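Local coordinates for protein salicylate 5-hydroxylase, large oxygenase component (Ralstonia sp., PDB 7C8Z) that forms the catalytic oxygenase component that hydroxylates salicylate at position 5 to gentisate, using a Rieske [2Fe-2S] cluster and a mononuclear iron, at residues Leu59-Tyr64 with Ile88-Ser92; Asn66-Tyr70 with Phe327-Ile331; Asp98-Asn104 with Ser138-Asp142. All blocks are in the same frame, centred on the assembly; numbering follows the deposited sequence.

Contact 1: residues Leu59-Tyr64 with Ile88-Ser92; sequences LERLFY and IGERS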
loop_
_atom_site.group_PDB
_atom_site.type_symbol
_atom_site.label_atom_id
_atom_site.label_comp_id
_atom_site.label_asym_id
_atom_site.label_seq_id
_atom_site.Cartn_x
_atom_site.Cartn_y
_atom_site.Cartn_z
ATOM N N LEU A 59 -2.914 24.953 5.110
ATOM C CA LEU A 59 -1.537 25.064 4.639
ATOM C C LEU A 59 -1.227 26.485 4.185
ATOM O O LEU A 59 -0.169 27.034 4.513
ATOM C CB LEU A 59 -1.286 24.081 3.498
ATOM C CG LEU A 59 -1.179 22.582 3.795
ATOM C CD1 LEU A 59 -0.904 21.824 2.503
ATOM C CD2 LEU A 59 -0.105 22.290 4.836
ATOM N N GLU A 60 -2.155 27.107 3.457
ATOM C CA GLU A 60 -1.911 28.452 2.935
ATOM C C GLU A 60 -1.807 29.487 4.053
ATOM O O GLU A 60 -0.945 30.373 4.003
ATOM C CB GLU A 60 -3.013 28.847 1.951
ATOM C CG GLU A 60 -3.087 27.981 0.697
ATOM C CD GLU A 60 -2.245 28.521 -0.449
ATOM O OE1 GLU A 60 -1.141 29.043 -0.192
ATOM O OE2 GLU A 60 -2.692 28.429 -1.612
ATOM N N ARG A 61 -2.668 29.388 5.073
ATOM C CA ARG A 61 -2.842 30.469 6.034
ATOM C C ARG A 61 -2.212 30.226 7.399
ATOM O O ARG A 61 -2.045 31.186 8.157
ATOM C CB ARG A 61 -4.336 30.759 6.229
ATOM C CG ARG A 61 -5.033 31.225 4.962
ATOM C CD ARG A 61 -6.442 31.696 5.253
ATOM N NE ARG A 61 -7.134 32.141 4.046
ATOM C CZ ARG A 61 -8.411 32.507 4.013
ATOM N NH1 ARG A 61 -9.137 32.481 5.120
ATOM N NH2 ARG A 61 -8.962 32.897 2.874
ATOM N N LEU A 62 -1.860 28.988 7.739
ATOM C CA LEU A 62 -1.226 28.690 9.016
ATOM C C LEU A 62 0.213 28.223 8.885
ATOM O O LEU A 62 0.996 28.419 9.815
ATOM C CB LEU A 62 -2.025 27.622 9.778
ATOM C CG LEU A 62 -3.385 28.031 10.356
ATOM C CD1 LEU A 62 -3.352 29.444 10.909
ATOM C CD2 LEU A 62 -4.489 27.900 9.327
ATOM N N PHE A 63 0.578 27.619 7.756
ATOM C CA PHE A 63 1.923 27.103 7.540
ATOM C C PHE A 63 2.750 27.920 6.562
ATOM O O PHE A 63 3.970 27.998 6.721
ATOM C CB PHE A 63 1.860 25.657 7.032
ATOM C CG PHE A 63 1.421 24.675 8.070
ATOM C CD1 PHE A 63 0.076 24.478 8.333
ATOM C CD2 PHE A 63 2.354 23.948 8.785
ATOM C CE1 PHE A 63 -0.331 23.573 9.294
ATOM C CE2 PHE A 63 1.954 23.039 9.746
ATOM C CZ PHE A 63 0.610 22.852 10.002
ATOM N N TYR A 64 2.124 28.521 5.554
ATOM C CA TYR A 64 2.845 29.232 4.511
ATOM C C TYR A 64 2.760 30.745 4.645
ATOM O O TYR A 64 3.295 31.455 3.789
ATOM C CB TYR A 64 2.323 28.812 3.133
ATOM C CG TYR A 64 2.399 27.325 2.863
ATOM C CD1 TYR A 64 3.352 26.530 3.488
ATOM C CD2 TYR A 64 1.521 26.717 1.979
ATOM C CE1 TYR A 64 3.425 25.170 3.242
ATOM C CE2 TYR A 64 1.588 25.356 1.722
ATOM C CZ TYR A 64 2.542 24.586 2.356
ATOM O OH TYR A 64 2.607 23.234 2.104
ATOM N N ILE A 88 8.021 22.187 5.795
ATOM C CA ILE A 88 7.097 23.164 6.357
ATOM C C ILE A 88 5.758 22.969 5.661
ATOM O O ILE A 88 5.654 23.165 4.443
ATOM C CB ILE A 88 7.592 24.609 6.191
ATOM C CG1 ILE A 88 8.820 24.852 7.072
ATOM C CG2 ILE A 88 6.479 25.585 6.549
ATOM C CD1 ILE A 88 9.393 26.244 6.955
ATOM N N GLY A 89 4.744 22.578 6.425
ATOM C CA GLY A 89 3.502 22.141 5.829
ATOM C C GLY A 89 3.750 20.898 5.005
ATOM O O GLY A 89 4.025 19.828 5.553
ATOM N N GLU A 90 3.680 21.027 3.682
ATOM C CA GLU A 90 4.034 19.937 2.783
ATOM C C GLU A 90 5.131 20.342 1.813
ATOM O O GLU A 90 5.319 19.691 0.783
ATOM C CB GLU A 90 2.803 19.454 2.021
ATOM C CG GLU A 90 1.734 18.885 2.928
ATOM C CD GLU A 90 0.698 18.097 2.168
ATOM O OE1 GLU A 90 0.840 17.977 0.934
ATOM O OE2 GLU A 90 -0.246 17.584 2.803
ATOM N N ARG A 91 5.879 21.391 2.132
ATOM C CA ARG A 91 6.908 21.922 1.250
ATOM C C ARG A 91 8.276 21.597 1.832
ATOM O O ARG A 91 8.600 22.029 2.946
ATOM C CB ARG A 91 6.731 23.427 1.054
ATOM C CG ARG A 91 5.531 23.763 0.197
ATOM C CD ARG A 91 5.178 25.228 0.261
ATOM N NE ARG A 91 6.053 26.055 -0.556
ATOM C CZ ARG A 91 5.917 27.370 -0.675
ATOM N NH1 ARG A 91 4.941 27.993 -0.025
ATOM N NH2 ARG A 91 6.751 28.061 -1.436
ATOM N N SER A 92 9.059 20.821 1.085
ATOM C CA SER A 92 10.402 20.460 1.516
ATOM C C SER A 92 11.314 21.681 1.507
ATOM O O SER A 92 11.338 22.447 0.536
ATOM C CB SER A 92 10.968 19.374 0.602
ATOM O OG SER A 92 11.982 18.633 1.257
#
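Phe63 and Gly89 bring the two backbones to 5.5 Å, CA to CA, where residues 59-64 at the C-terminal part of helix 52-63 rest on the type II' turn Ile88-Arg91 that joins strands 82-88 and 91-97 into a hairpin. Gly89 takes the second place in that turn, with a positive phi, and three side chains close round its backbone: Leu59 CD2 lies 3.7 Å from Gly89 CA, Phe63 CD2 lies 3.6 Å from Gly89 N, and the Tyr64 ring comes in beside them. Leu59 CD1 reaches on to the CG of Glu90, the two side chains crossing at about a right angle. Tyr64 makes the one hydrogen bond across the contact: its OH accepts from Glu90 N, nearly straight (2.9 Å, 163° at the hydrogen), while Ile88 O sits at the ring edge, in its plane. Over one face of the same ring lies Arg91: its CD makes a CH-pi contact 3.6 Å from the Tyr64 ring centroid. The bend at chi3 (78°) carries the guanidinium over this face, edge-on (planes 80° apart), with Arg91 CZ 5.0 Å from the Tyr64 centroid in a cation-pi arrangement. Leu59 O lies over the opposite face, toward the rim. Beyond the contact Arg91 pairs with Glu107 and Glu90 with Tyr55 and the backbone N of Gly348, and a neighbouring copy of this protein packs Val29 on Tyr64 and Arg91. Tyr64, just past the helix, thus joins it to the hairpin; hydroxyl and ring edge fix the ring, and any cation-pi gain is probably modest, Glu107 sharing the arginine's charge.

Contact 2: residues Asn66-Tyr70 with Phe327-Ile331; sequences NHWCY and FPSVI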
loop_
_atom_site.group_PDB
_atom_site.type_symbol
_atom_site.label_atom_id
_atom_site.label_comp_id
_atom_site.label_asym_id
_atom_site.label_seq_id
_atom_site.Cartn_x
_atom_site.Cartn_y
_atom_site.Cartn_z
ATOM N N ASN A 66 2.288 34.166 7.721
ATOM C CA ASN A 66 2.024 34.784 9.020
ATOM C C ASN A 66 2.414 33.894 10.194
ATOM O O ASN A 66 1.954 34.115 11.318
ATOM C CB ASN A 66 0.552 35.195 9.152
ATOM C CG ASN A 66 0.172 36.315 8.204
ATOM O OD1 ASN A 66 -0.658 36.132 7.315
ATOM N ND2 ASN A 66 0.781 37.486 8.390
ATOM N N HIS A 67 3.267 32.895 9.974
ATOM C CA HIS A 67 3.629 31.993 11.056
ATOM C C HIS A 67 5.073 31.555 10.906
ATOM O O HIS A 67 5.545 31.316 9.794
ATOM C CB HIS A 67 2.720 30.760 11.085
ATOM C CG HIS A 67 1.311 31.064 11.472
ATOM N ND1 HIS A 67 0.343 31.399 10.551
ATOM C CD2 HIS A 67 0.707 31.100 12.684
ATOM C CE1 HIS A 67 -0.798 31.624 11.177
ATOM N NE2 HIS A 67 -0.604 31.447 12.472
ATOM N N TRP A 68 5.760 31.442 12.039
ATOM C CA TRP A 68 7.053 30.783 12.096
ATOM C C TRP A 68 6.810 29.302 12.322
ATOM O O TRP A 68 6.064 28.923 13.231
ATOM C CB TRP A 68 7.922 31.344 13.221
ATOM C CG TRP A 68 8.309 32.774 13.063
ATOM C CD1 TRP A 68 7.721 33.846 13.659
ATOM C CD2 TRP A 68 9.392 33.292 12.280
ATOM N NE1 TRP A 68 8.363 35.003 13.289
ATOM C CE2 TRP A 68 9.393 34.689 12.443
ATOM C CE3 TRP A 68 10.357 32.708 11.454
ATOM C CZ2 TRP A 68 10.320 35.513 11.813
ATOM C CZ3 TRP A 68 11.277 33.527 10.829
ATOM C CH2 TRP A 68 11.252 34.915 11.011
ATOM N N CYS A 69 7.437 28.469 11.506
ATOM C CA CYS A 69 7.304 27.029 11.635
ATOM C C CYS A 69 8.670 26.437 11.939
ATOM O O CYS A 69 9.697 26.926 11.453
ATOM C CB CYS A 69 6.721 26.406 10.366
ATOM S SG CYS A 69 5.026 26.933 10.020
ATOM N N TYR A 70 8.675 25.403 12.768
ATOM C CA TYR A 70 9.912 24.813 13.257
ATOM C C TYR A 70 10.657 24.118 12.124
ATOM O O TYR A 70 10.057 23.421 11.299
ATOM C CB TYR A 70 9.591 23.818 14.375
ATOM C CG TYR A 70 10.762 23.040 14.923
ATOM C CD1 TYR A 70 11.556 23.566 15.932
ATOM C CD2 TYR A 70 11.056 21.764 14.456
ATOM C CE1 TYR A 70 12.618 22.853 16.446
ATOM C CE2 TYR A 70 12.120 21.046 14.962
ATOM C CZ TYR A 70 12.895 21.596 15.960
ATOM O OH TYR A 70 13.957 20.897 16.483
ATOM N N PHE A 327 2.209 27.105 17.643
ATOM C CA PHE A 327 1.306 26.883 16.525
ATOM C C PHE A 327 1.956 27.331 15.218
ATOM O O PHE A 327 2.577 28.396 15.167
ATOM C CB PHE A 327 0.010 27.663 16.758
ATOM C CG PHE A 327 -1.215 27.031 16.152
ATOM C CD1 PHE A 327 -1.819 25.937 16.752
ATOM C CD2 PHE A 327 -1.778 27.552 14.996
ATOM C CE1 PHE A 327 -2.956 25.366 16.206
ATOM C CE2 PHE A 327 -2.909 26.986 14.443
ATOM C CZ PHE A 327 -3.501 25.890 15.049
ATOM N N PRO A 328 1.787 26.569 14.129
ATOM C CA PRO A 328 1.025 25.320 14.137
ATOM C C PRO A 328 1.905 24.079 14.089
ATOM O O PRO A 328 1.385 22.968 13.984
ATOM C CB PRO A 328 0.219 25.425 12.847
ATOM C CG PRO A 328 1.202 26.090 11.895
ATOM C CD PRO A 328 2.124 26.969 12.751
ATOM N N SER A 329 3.223 24.263 14.174
ATOM C CA SER A 329 4.141 23.253 13.683
ATOM C C SER A 329 4.842 22.431 14.753
ATOM O O SER A 329 5.317 21.337 14.433
ATOM C CB SER A 329 5.215 23.896 12.791
ATOM O OG SER A 329 6.357 24.273 13.544
ATOM N N VAL A 330 4.959 22.905 15.996
ATOM C CA VAL A 330 5.874 22.215 16.898
ATOM C C VAL A 330 5.382 22.186 18.337
ATOM O O VAL A 330 4.584 23.018 18.778
ATOM C CB VAL A 330 7.295 22.826 16.831
ATOM C CG1 VAL A 330 7.385 24.104 17.651
ATOM C CG2 VAL A 330 8.351 21.802 17.261
ATOM N N ILE A 331 5.873 21.182 19.058
ATOM C CA ILE A 331 5.729 21.072 20.499
ATOM C C ILE A 331 7.124 21.031 21.103
ATOM O O ILE A 331 7.991 20.298 20.619
ATOM C CB ILE A 331 4.936 19.814 20.888
ATOM C CG1 ILE A 331 3.479 19.960 20.459
ATOM C CG2 ILE A 331 5.046 19.550 22.389
ATOM C CD1 ILE A 331 2.904 18.707 19.852
#
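Tyr70 turns its ring carbon CG anti to its own backbone N (chi1 176°), and Val330 likewise holds CG2 opposite its N while CG1 fits between N and the carbonyl carbon (chi1 79°); together these torsions bring CG2 over one face of the tyrosine ring. The methyl makes a CH-pi contact there, 4.0 Å from Val330 CG2 to the Tyr70 ring centroid and shifted toward the rim, and nearer the backbones Tyr70 CB and Val330 CB meet at 3.5 Å. The single hydrogen bond across the contact runs from Tyr70 N to Ser329 OG, 2.7 Å long and practically straight at 177°, so a side-chain hydroxyl takes up a backbone N-H of strand 69-73. Ser329 and Val330 form a classic beta bulge against strand 321-326. One residue earlier, Pro328 follows a cis peptide bond, and its CD packs 4.0 Å from Cys69 SG and also against the CB of His67. The outer polar ends have other partners: His67 NE2 bonds to Tyr435 in helix 427-440, and Tyr70 OH to Thr341 in strand 338-346. Strand 69-73, the outermost strand, within this chain, of the Rieske sheet and paired with 184-188, here abuts strand 330-335 of the catalytic-domain sheet; helix 52-63 packs Leu62 on His67 and Phe63 on Pro328, while helix 232-238 lies against Phe327 and Ile331.

Contact 3: residues Asp98-Asn104 with Ser138-Asp142; sequences DPDGGIN and SLKGD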
loop_
_atom_site.group_PDB
_atom_site.type_symbol
_atom_site.label_atom_id
_atom_site.label_comp_id
_atom_site.label_asym_id
_atom_site.label_seq_id
_atom_site.Cartn_x
_atom_site.Cartn_y
_atom_site.Cartn_z
ATOM N N ASP A 98 25.525 28.559 7.129
ATOM C CA ASP A 98 26.262 29.351 6.159
ATOM C C ASP A 98 27.738 29.402 6.538
ATOM O O ASP A 98 28.083 29.307 7.720
ATOM C CB ASP A 98 25.702 30.769 6.099
ATOM C CG ASP A 98 26.055 31.480 4.812
ATOM O OD1 ASP A 98 25.304 31.320 3.829
ATOM O OD2 ASP A 98 27.084 32.189 4.778
ATOM N N PRO A 99 28.637 29.543 5.547
ATOM C CA PRO A 99 30.066 29.696 5.859
ATOM C C PRO A 99 30.384 30.822 6.838
ATOM O O PRO A 99 31.420 30.776 7.507
ATOM C CB PRO A 99 30.687 29.969 4.485
ATOM C CG PRO A 99 29.807 29.237 3.538
ATOM C CD PRO A 99 28.413 29.306 4.107
ATOM N N ASP A 100 29.513 31.829 6.943
ATOM C CA ASP A 100 29.759 32.914 7.886
ATOM C C ASP A 100 29.368 32.561 9.314
ATOM O O ASP A 100 29.813 33.238 10.248
ATOM C CB ASP A 100 29.014 34.182 7.454
ATOM C CG ASP A 100 27.519 33.961 7.275
ATOM O OD1 ASP A 100 26.906 33.208 8.061
ATOM O OD2 ASP A 100 26.950 34.558 6.337
ATOM N N GLY A 101 28.566 31.518 9.508
ATOM C CA GLY A 101 28.095 31.135 10.823
ATOM C C GLY A 101 26.603 31.276 11.022
ATOM O O GLY A 101 26.084 30.769 12.023
ATOM N N GLY A 102 25.894 31.942 10.112
ATOM C CA GLY A 102 24.452 32.044 10.192
ATOM C C GLY A 102 23.771 30.787 9.671
ATOM O O GLY A 102 24.406 29.784 9.342
ATOM N N ILE A 103 22.442 30.851 9.602
ATOM C CA ILE A 103 21.626 29.718 9.177
ATOM C C ILE A 103 20.695 30.172 8.061
ATOM O O ILE A 103 19.872 31.069 8.264
ATOM C CB ILE A 103 20.823 29.123 10.345
ATOM C CG1 ILE A 103 21.776 28.524 11.376
ATOM C CG2 ILE A 103 19.839 28.070 9.841
ATOM C CD1 ILE A 103 21.096 28.103 12.647
ATOM N N ASN A 104 20.821 29.551 6.891
ATOM C CA ASN A 104 19.925 29.795 5.770
ATOM C C ASN A 104 18.893 28.680 5.670
ATOM O O ASN A 104 19.165 27.523 6.000
ATOM C CB ASN A 104 20.692 29.886 4.445
ATOM C CG ASN A 104 22.033 30.590 4.578
ATOM O OD1 ASN A 104 22.203 31.479 5.412
ATOM N ND2 ASN A 104 22.988 30.206 3.735
ATOM N N SER A 138 24.273 28.902 -4.506
ATOM C CA SER A 138 24.941 29.149 -3.237
ATOM C C SER A 138 24.171 28.494 -2.085
ATOM O O SER A 138 22.989 28.154 -2.195
ATOM C CB SER A 138 25.084 30.650 -2.984
ATOM O OG SER A 138 23.828 31.260 -2.743
ATOM N N LEU A 139 24.846 28.371 -0.940
ATOM C CA LEU A 139 24.173 27.904 0.266
ATOM C C LEU A 139 23.124 28.885 0.775
ATOM O O LEU A 139 22.426 28.571 1.749
ATOM C CB LEU A 139 25.199 27.615 1.365
ATOM C CG LEU A 139 26.123 26.418 1.131
ATOM C CD1 LEU A 139 27.131 26.287 2.261
ATOM C CD2 LEU A 139 25.322 25.125 0.966
ATOM N N LYS A 140 22.998 30.055 0.149
ATOM C CA LYS A 140 21.929 30.996 0.452
ATOM C C LYS A 140 20.779 30.911 -0.540
ATOM O O LYS A 140 19.767 31.596 -0.351
ATOM C CB LYS A 140 22.471 32.430 0.478
ATOM C CG LYS A 140 23.563 32.665 1.510
ATOM C CD LYS A 140 23.952 34.135 1.576
ATOM C CE LYS A 140 23.708 34.699 2.962
ATOM N NZ LYS A 140 24.686 34.176 3.958
ATOM N N GLY A 141 20.913 30.099 -1.591
ATOM C CA GLY A 141 19.873 29.929 -2.583
ATOM C C GLY A 141 20.071 30.701 -3.868
ATOM O O GLY A 141 19.206 30.627 -4.750
ATOM N N ASP A 142 21.175 31.430 -4.007
ATOM C CA ASP A 142 21.404 32.244 -5.194
ATOM C C ASP A 142 21.951 31.383 -6.328
ATOM O O ASP A 142 22.931 30.655 -6.147
ATOM C CB ASP A 142 22.378 33.377 -4.876
ATOM C CG ASP A 142 21.870 34.290 -3.784
ATOM O OD1 ASP A 142 20.706 34.732 -3.877
ATOM O OD2 ASP A 142 22.635 34.568 -2.835
#
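Charge pairing between Lys140 and the aspartates Asp98 and Asp100 ties together two hairpin loops of the Rieske domain. Lys140 NZ lies 2.9 Å from Asp98 OD1, a salt bridge whose hydrogen bond is weak, and 3.3 Å from Asp100 OD2. The lysine chain runs out extended at first, then bends at chi3 and chi4 (120° and 71°), which brings NZ over the face of the Asp98 carboxylate, not to an oxygen's edge, consistent with the weak bond; it crosses each aspartate at about a right angle.

The stronger hydrogen bond between the loops comes from Asn104. Its ND2 donates to Leu139 O at 2.6 Å, the donor standing above the carbonyl plane although the acceptor lies near the amide plane of Asn104. The same nitrogen also donates to Asp98 OD1 at 2.6 Å, in the amide plane and onto the anti lone pair of that oxygen, so one amide group links the far loop to the aspartate that holds the lysine.

Within each loop, side-chain oxygens accept backbone N-H groups. Asp98 OD2 and Asp100 OD1 accept from Asp100 N and Gly102 N in two successive Asx turns, and Ser138 OG accepts from Lys140 N in an ST turn while also taking Asp142 N. Each loop carries a type I turn as well, Asp98-Gly101 and Ser138-Gly141.

Apolar contact is slight: Pro99 CD touches Leu139 CD1 at 3.8 Å, and Leu139 packs further on Val96 of strand 91-97.

Asp98 is the hub, since OD1 receives both Asn104 and Lys140 while OD2 shapes its own turn. The ammonium between the two carboxylates would probably offset their mutual repulsion, and the lysine, lying at the exposed side, probably stays charged. The loop between strands 135-137 and 143-145 is thereby fastened by polar bonds to the one leading into strand 103-107.

Contacts 1 and 2 are neighbours, their centres 10 Å apart and in direct touch, whereas contact 3 lies about 22 Å from either, with nearest atoms 9 to 10 Å away. All three reach the same seven-stranded antiparallel sheet of the Rieske domain: contact 2 at its edge strand 69-73, contact 1 at the turn before strand 91-97, contact 3 where 91-97 passes to its partner 103-107. Along the chain, contacts 1 and 2 interlock because their segments alternate, and contact 3 falls wholly between residues 70 and 327. Contacts 1 and 2 therefore bind helix 52-63, Rieske sheet and catalytic domain together, while contact 3 joins loops within the Rieske domain.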